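Local coordinates for transcriptional regulator ComR (Streptococcus vestibularis F0396, PDB 6HU8), which probably binds DNA through a helix-turn-helix domain and belongs to the RNPP family of peptide-sensing regulators, here acting in streptococcal competence signalling, at residues F158-F170 / Y202-L216. Residues are numbered along the deposited sequence; the frame is centred on the assembly and turned at random.
Sequences FSTNDLLVIDYYF and YNIALFNDLMAIAGL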
loop_
_atom_site.group_PDB
_atom_site.type_symbol
_atom_site.label_atom_id
_atom_site.label_comp_id
_atom_site.label_asym_id
_atom_site.label_seq_id
_atom_site.Cartn_x
_atom_site.Cartn_y
_atom_site.Cartn_z
ATOM N N PHE A 158 6.051 -8.370 3.889
ATOM C CA PHE A 158 5.612 -6.992 3.639
ATOM C C PHE A 158 5.071 -6.339 4.904
ATOM O O PHE A 158 4.304 -6.958 5.625
ATOM C CB PHE A 158 4.502 -6.952 2.569
ATOM C CG PHE A 158 4.930 -7.415 1.198
ATOM C CD1 PHE A 158 6.183 -7.108 0.704
ATOM C CD2 PHE A 158 4.062 -8.154 0.407
ATOM C CE1 PHE A 158 6.574 -7.530 -0.554
ATOM C CE2 PHE A 158 4.440 -8.577 -0.861
ATOM C CZ PHE A 158 5.702 -8.261 -1.340
ATOM N N SER A 159 5.453 -5.089 5.144
ATOM C CA SER A 159 4.866 -4.272 6.194
ATOM C C SER A 159 3.629 -3.559 5.668
ATOM O O SER A 159 3.322 -3.624 4.477
ATOM C CB SER A 159 5.870 -3.233 6.693
ATOM O OG SER A 159 6.232 -2.353 5.624
ATOM N N THR A 160 2.955 -2.825 6.544
ATOM C CA THR A 160 1.811 -2.034 6.115
ATOM C C THR A 160 2.253 -1.000 5.095
ATOM O O THR A 160 1.619 -0.882 4.040
ATOM C CB THR A 160 1.105 -1.343 7.293
ATOM O OG1 THR A 160 0.710 -2.331 8.244
ATOM C CG2 THR A 160 -0.143 -0.616 6.807
ATOM N N ASN A 161 3.349 -0.279 5.362
ATOM C CA ASN A 161 3.854 0.668 4.364
ATOM C C ASN A 161 4.176 -0.031 3.041
ATOM O O ASN A 161 3.880 0.507 1.967
ATOM C CB ASN A 161 5.113 1.421 4.851
ATOM C CG ASN A 161 4.812 2.423 5.941
ATOM O OD1 ASN A 161 3.658 2.799 6.160
ATOM N ND2 ASN A 161 5.854 2.870 6.630
ATOM N N ASP A 162 4.790 -1.211 3.111
ATOM C CA ASP A 162 5.078 -1.985 1.891
ATOM C C ASP A 162 3.798 -2.275 1.100
ATOM O O ASP A 162 3.756 -2.131 -0.134
ATOM C CB ASP A 162 5.756 -3.320 2.221
ATOM C CG ASP A 162 7.147 -3.156 2.788
ATOM O OD1 ASP A 162 7.773 -2.094 2.565
ATOM O OD2 ASP A 162 7.612 -4.109 3.454
ATOM N N LEU A 163 2.759 -2.698 1.823
ATOM C CA LEU A 163 1.467 -3.015 1.214
ATOM C C LEU A 163 0.874 -1.797 0.537
ATOM O O LEU A 163 0.216 -1.920 -0.496
ATOM C CB LEU A 163 0.486 -3.558 2.255
ATOM C CG LEU A 163 0.804 -4.956 2.786
ATOM C CD1 LEU A 163 -0.289 -5.386 3.729
ATOM C CD2 LEU A 163 0.957 -5.967 1.663
ATOM N N LEU A 164 1.122 -0.616 1.093
ATOM C CA LEU A 164 0.583 0.594 0.491
ATOM C C LEU A 164 1.387 1.004 -0.754
ATOM O O LEU A 164 0.818 1.499 -1.721
ATOM C CB LEU A 164 0.526 1.722 1.522
ATOM C CG LEU A 164 -0.521 1.447 2.615
ATOM C CD1 LEU A 164 -0.475 2.491 3.716
ATOM C CD2 LEU A 164 -1.912 1.371 2.036
ATOM N N VAL A 165 2.704 0.815 -0.730
ATOM C CA VAL A 165 3.498 1.022 -1.941
ATOM C C VAL A 165 2.967 0.091 -3.036
ATOM O O VAL A 165 2.811 0.475 -4.203
ATOM C CB VAL A 165 5.002 0.750 -1.694
ATOM C CG1 VAL A 165 5.765 0.751 -3.011
ATOM C CG2 VAL A 165 5.592 1.773 -0.701
ATOM N N ILE A 166 2.696 -1.146 -2.646
ATOM C CA ILE A 166 2.187 -2.146 -3.582
ATOM C C ILE A 166 0.802 -1.731 -4.094
ATOM O O ILE A 166 0.448 -1.992 -5.244
ATOM C CB ILE A 166 2.130 -3.549 -2.928
ATOM C CG1 ILE A 166 3.549 -4.071 -2.703
ATOM C CG2 ILE A 166 1.333 -4.537 -3.802
ATOM C CD1 ILE A 166 3.619 -5.394 -1.970
ATOM N N ASP A 167 0.026 -1.062 -3.249
ATOM C CA ASP A 167 -1.236 -0.492 -3.707
ATOM C C ASP A 167 -0.992 0.548 -4.821
ATOM O O ASP A 167 -1.672 0.532 -5.861
ATOM C CB ASP A 167 -1.983 0.136 -2.531
ATOM C CG ASP A 167 -3.481 0.095 -2.702
ATOM O OD1 ASP A 167 -3.953 -0.344 -3.777
ATOM O OD2 ASP A 167 -4.180 0.502 -1.752
ATOM N N TYR A 168 -0.012 1.431 -4.617
ATOM C CA TYR A 168 0.304 2.474 -5.602
ATOM C C TYR A 168 0.775 1.850 -6.916
ATOM O O TYR A 168 0.488 2.363 -8.015
ATOM C CB TYR A 168 1.374 3.429 -5.064
ATOM C CG TYR A 168 1.326 4.828 -5.639
ATOM C CD1 TYR A 168 0.114 5.501 -5.791
ATOM C CD2 TYR A 168 2.497 5.494 -6.007
ATOM C CE1 TYR A 168 0.070 6.789 -6.305
ATOM C CE2 TYR A 168 2.466 6.784 -6.514
ATOM C CZ TYR A 168 1.252 7.425 -6.664
ATOM O OH TYR A 168 1.224 8.703 -7.162
ATOM N N TYR A 169 1.504 0.745 -6.802
ATOM C CA TYR A 169 1.934 -0.005 -7.981
ATOM C C TYR A 169 0.715 -0.488 -8.782
ATOM O O TYR A 169 0.613 -0.221 -9.983
ATOM C CB TYR A 169 2.836 -1.182 -7.572
ATOM C CG TYR A 169 2.936 -2.277 -8.624
ATOM C CD1 TYR A 169 3.468 -2.013 -9.893
ATOM C CD2 TYR A 169 2.511 -3.573 -8.346
ATOM C CE1 TYR A 169 3.555 -3.015 -10.862
ATOM C CE2 TYR A 169 2.587 -4.585 -9.316
ATOM C CZ TYR A 169 3.110 -4.294 -10.566
ATOM O OH TYR A 169 3.194 -5.280 -11.521
ATOM N N PHE A 170 -0.218 -1.177 -8.125
ATOM C CA PHE A 170 -1.438 -1.633 -8.800
ATOM C C PHE A 170 -2.196 -0.463 -9.419
ATOM O O PHE A 170 -2.749 -0.575 -10.522
ATOM C CB PHE A 170 -2.340 -2.401 -7.828
ATOM C CG PHE A 170 -1.748 -3.701 -7.371
ATOM C CD1 PHE A 170 -1.000 -4.481 -8.250
ATOM C CD2 PHE A 170 -1.927 -4.144 -6.077
ATOM C CE1 PHE A 170 -0.444 -5.688 -7.851
ATOM C CE2 PHE A 170 -1.375 -5.358 -5.669
ATOM C CZ PHE A 170 -0.624 -6.121 -6.554
ATOM N N TYR A 202 -3.366 -3.573 9.132
ATOM C CA TYR A 202 -2.565 -4.351 8.193
ATOM C C TYR A 202 -3.474 -5.145 7.261
ATOM O O TYR A 202 -3.265 -5.196 6.032
ATOM C CB TYR A 202 -1.611 -5.296 8.939
ATOM C CG TYR A 202 -0.715 -6.100 8.010
ATOM C CD1 TYR A 202 0.518 -5.607 7.595
ATOM C CD2 TYR A 202 -1.108 -7.347 7.540
ATOM C CE1 TYR A 202 1.334 -6.338 6.752
ATOM C CE2 TYR A 202 -0.302 -8.078 6.695
ATOM C CZ TYR A 202 0.916 -7.571 6.303
ATOM O OH TYR A 202 1.722 -8.297 5.449
ATOM N N ASN A 203 -4.493 -5.764 7.844
ATOM C CA ASN A 203 -5.396 -6.596 7.066
ATOM C C ASN A 203 -6.225 -5.767 6.096
ATOM O O ASN A 203 -6.580 -6.249 5.026
ATOM C CB ASN A 203 -6.303 -7.407 7.979
ATOM C CG ASN A 203 -5.548 -8.470 8.733
ATOM O OD1 ASN A 203 -4.417 -8.802 8.384
ATOM N ND2 ASN A 203 -6.159 -9.009 9.775
ATOM N N ILE A 204 -6.527 -4.521 6.448
ATOM C CA ILE A 204 -7.255 -3.674 5.507
ATOM C C ILE A 204 -6.369 -3.324 4.300
ATOM O O ILE A 204 -6.833 -3.355 3.161
ATOM C CB ILE A 204 -7.772 -2.403 6.180
ATOM C CG1 ILE A 204 -8.919 -2.781 7.123
ATOM C CG2 ILE A 204 -8.297 -1.438 5.159
ATOM C CD1 ILE A 204 -9.700 -1.609 7.682
ATOM N N ALA A 205 -5.098 -3.005 4.544
ATOM C CA ALA A 205 -4.182 -2.717 3.447
ATOM C C ALA A 205 -3.997 -3.965 2.609
ATOM O O ALA A 205 -3.985 -3.901 1.382
ATOM C CB ALA A 205 -2.826 -2.202 3.971
ATOM N N LEU A 206 -3.853 -5.107 3.265
ATOM C CA LEU A 206 -3.683 -6.361 2.533
ATOM C C LEU A 206 -4.949 -6.715 1.746
ATOM O O LEU A 206 -4.888 -7.168 0.583
ATOM C CB LEU A 206 -3.312 -7.488 3.503
ATOM C CG LEU A 206 -3.210 -8.900 2.923
ATOM C CD1 LEU A 206 -2.031 -9.015 1.968
ATOM C CD2 LEU A 206 -3.141 -9.956 4.030
ATOM N N PHE A 207 -6.103 -6.497 2.373
ATOM C CA PHE A 207 -7.363 -6.775 1.708
ATOM C C PHE A 207 -7.498 -5.919 0.442
ATOM O O PHE A 207 -7.892 -6.414 -0.615
ATOM C CB PHE A 207 -8.544 -6.523 2.648
ATOM C CG PHE A 207 -9.872 -6.829 2.028
ATOM C CD1 PHE A 207 -10.368 -8.118 2.044
ATOM C CD2 PHE A 207 -10.611 -5.833 1.408
ATOM C CE1 PHE A 207 -11.597 -8.417 1.455
ATOM C CE2 PHE A 207 -11.827 -6.116 0.812
ATOM C CZ PHE A 207 -12.321 -7.411 0.829
ATOM N N ASN A 208 -7.164 -4.638 0.549
ATOM C CA ASN A 208 -7.299 -3.731 -0.586
ATOM C C ASN A 208 -6.315 -4.061 -1.718
ATOM O O ASN A 208 -6.626 -3.882 -2.897
ATOM C CB ASN A 208 -7.112 -2.287 -0.114
ATOM C CG ASN A 208 -8.331 -1.762 0.614
ATOM O OD1 ASN A 208 -9.453 -2.186 0.331
ATOM N ND2 ASN A 208 -8.127 -0.841 1.554
ATOM N N ASP A 209 -5.127 -4.540 -1.361
ATOM C CA ASP A 209 -4.200 -5.028 -2.377
ATOM C C ASP A 209 -4.737 -6.277 -3.063
ATOM O O ASP A 209 -4.604 -6.438 -4.263
ATOM C CB ASP A 209 -2.844 -5.339 -1.769
ATOM C CG ASP A 209 -2.014 -4.100 -1.555
ATOM O OD1 ASP A 209 -2.514 -2.993 -1.838
ATOM O OD2 ASP A 209 -0.869 -4.247 -1.107
ATOM N N LEU A 210 -5.310 -7.176 -2.283
ATOM C CA LEU A 210 -5.914 -8.376 -2.861
ATOM C C LEU A 210 -7.082 -8.005 -3.781
ATOM O O LEU A 210 -7.248 -8.593 -4.859
ATOM C CB LEU A 210 -6.360 -9.313 -1.746
ATOM C CG LEU A 210 -5.215 -10.037 -1.037
ATOM C CD1 LEU A 210 -5.697 -10.661 0.246
ATOM C CD2 LEU A 210 -4.638 -11.088 -1.954
ATOM N N MET A 211 -7.894 -7.029 -3.372
ATOM C CA MET A 211 -8.986 -6.594 -4.239
ATOM C C MET A 211 -8.441 -6.078 -5.561
ATOM O O MET A 211 -9.015 -6.372 -6.618
ATOM C CB MET A 211 -9.855 -5.521 -3.570
ATOM C CG MET A 211 -10.813 -6.073 -2.476
ATOM S SD MET A 211 -12.173 -7.114 -3.057
ATOM C CE MET A 211 -13.313 -5.864 -3.659
ATOM N N ALA A 212 -7.347 -5.315 -5.496
ATOM C CA ALA A 212 -6.703 -4.744 -6.689
ATOM C C ALA A 212 -6.207 -5.827 -7.644
ATOM O O ALA A 212 -6.358 -5.710 -8.857
ATOM C CB ALA A 212 -5.520 -3.817 -6.286
ATOM N N ILE A 213 -5.584 -6.856 -7.083
ATOM C CA ILE A 213 -5.123 -8.017 -7.836
ATOM C C ILE A 213 -6.277 -8.696 -8.580
ATOM O O ILE A 213 -6.170 -9.033 -9.760
ATOM C CB ILE A 213 -4.444 -9.020 -6.875
ATOM C CG1 ILE A 213 -3.111 -8.445 -6.372
ATOM C CG2 ILE A 213 -4.292 -10.390 -7.513
ATOM C CD1 ILE A 213 -2.508 -9.177 -5.186
ATOM N N ALA A 214 -7.401 -8.874 -7.896
ATOM C CA ALA A 214 -8.530 -9.605 -8.481
ATOM C C ALA A 214 -9.139 -8.803 -9.618
ATOM O O ALA A 214 -9.422 -9.346 -10.687
ATOM C CB ALA A 214 -9.567 -9.911 -7.420
ATOM N N GLY A 215 -9.313 -7.502 -9.415
ATOM C CA GLY A 215 -9.781 -6.659 -10.502
ATOM C C GLY A 215 -8.816 -6.640 -11.683
ATOM O O GLY A 215 -9.240 -6.637 -12.848
ATOM N N LEU A 216 -7.517 -6.629 -11.392
ATOM C CA LEU A 216 -6.509 -6.603 -12.446
ATOM C C LEU A 216 -6.399 -7.927 -13.182
ATOM O O LEU A 216 -6.278 -7.948 -14.413
ATOM C CB LEU A 216 -5.142 -6.218 -11.872
ATOM C CG LEU A 216 -4.974 -4.723 -11.611
ATOM C CD1 LEU A 216 -3.685 -4.463 -10.822
ATOM C CD2 LEU A 216 -4.990 -3.964 -12.937
HETATM O O HOH W 1 -3.436 -1.212 0.506
#
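Tyr-202 reaches across to the start of helix 160-173, where its OH donates a hydrogen bond of 2.9 Å to Phe-158 O, tilted 34° from the carbonyl plane. With CG trans to the backbone N (chi1 -178°), the ring is carried obliquely past the N-terminal end of the neighbouring helix: Thr-160 OG1 lies at its edge, 3.3 Å from CD1, while Leu-163 CD1 lies over one face, offset toward the rim, in a CH-pi contact, 3.7 Å from the ring centroid. At the start of that helix, N-cap Ser-159 and Asp-162 form a capping box. Ala-205 CB faces Leu-163 CB at 4.0 Å, and Leu-206 CB meets the same CD1 methyl, so that Leu-163 sits as a knob among Tyr-202, Ala-205, Leu-206 and Asp-209. Such near-parallel meshing, the axes of the two short segments approaching to 9.1 Å and inclined by 23°, is consistent with the helical stacking of the tetratricopeptide-type domain to which both helices belong; helix 181-192 lies between the two in sequence and packs on Phe-158 and Phe-170. Asp-209 is the reciprocal knob, inserted between Leu-163, Ile-166, Asp-167 and Phe-170. Its OD2 stands 2.6 Å from Leu-163 O, a spacing that suggests a protonated carboxyl group, and the nearby Asp-167 carboxylate would probably favour that state. A water lies 2.9 Å from both Asp-167 OD2 and Ala-205 O and bridges the helices alongside this pair. Further on, Phe-170 fills the next hole: Ala-212 CB touches CD2, Ile-213 CG1 approaches CZ at 3.4 Å, and Leu-216 CD1 meets CD1.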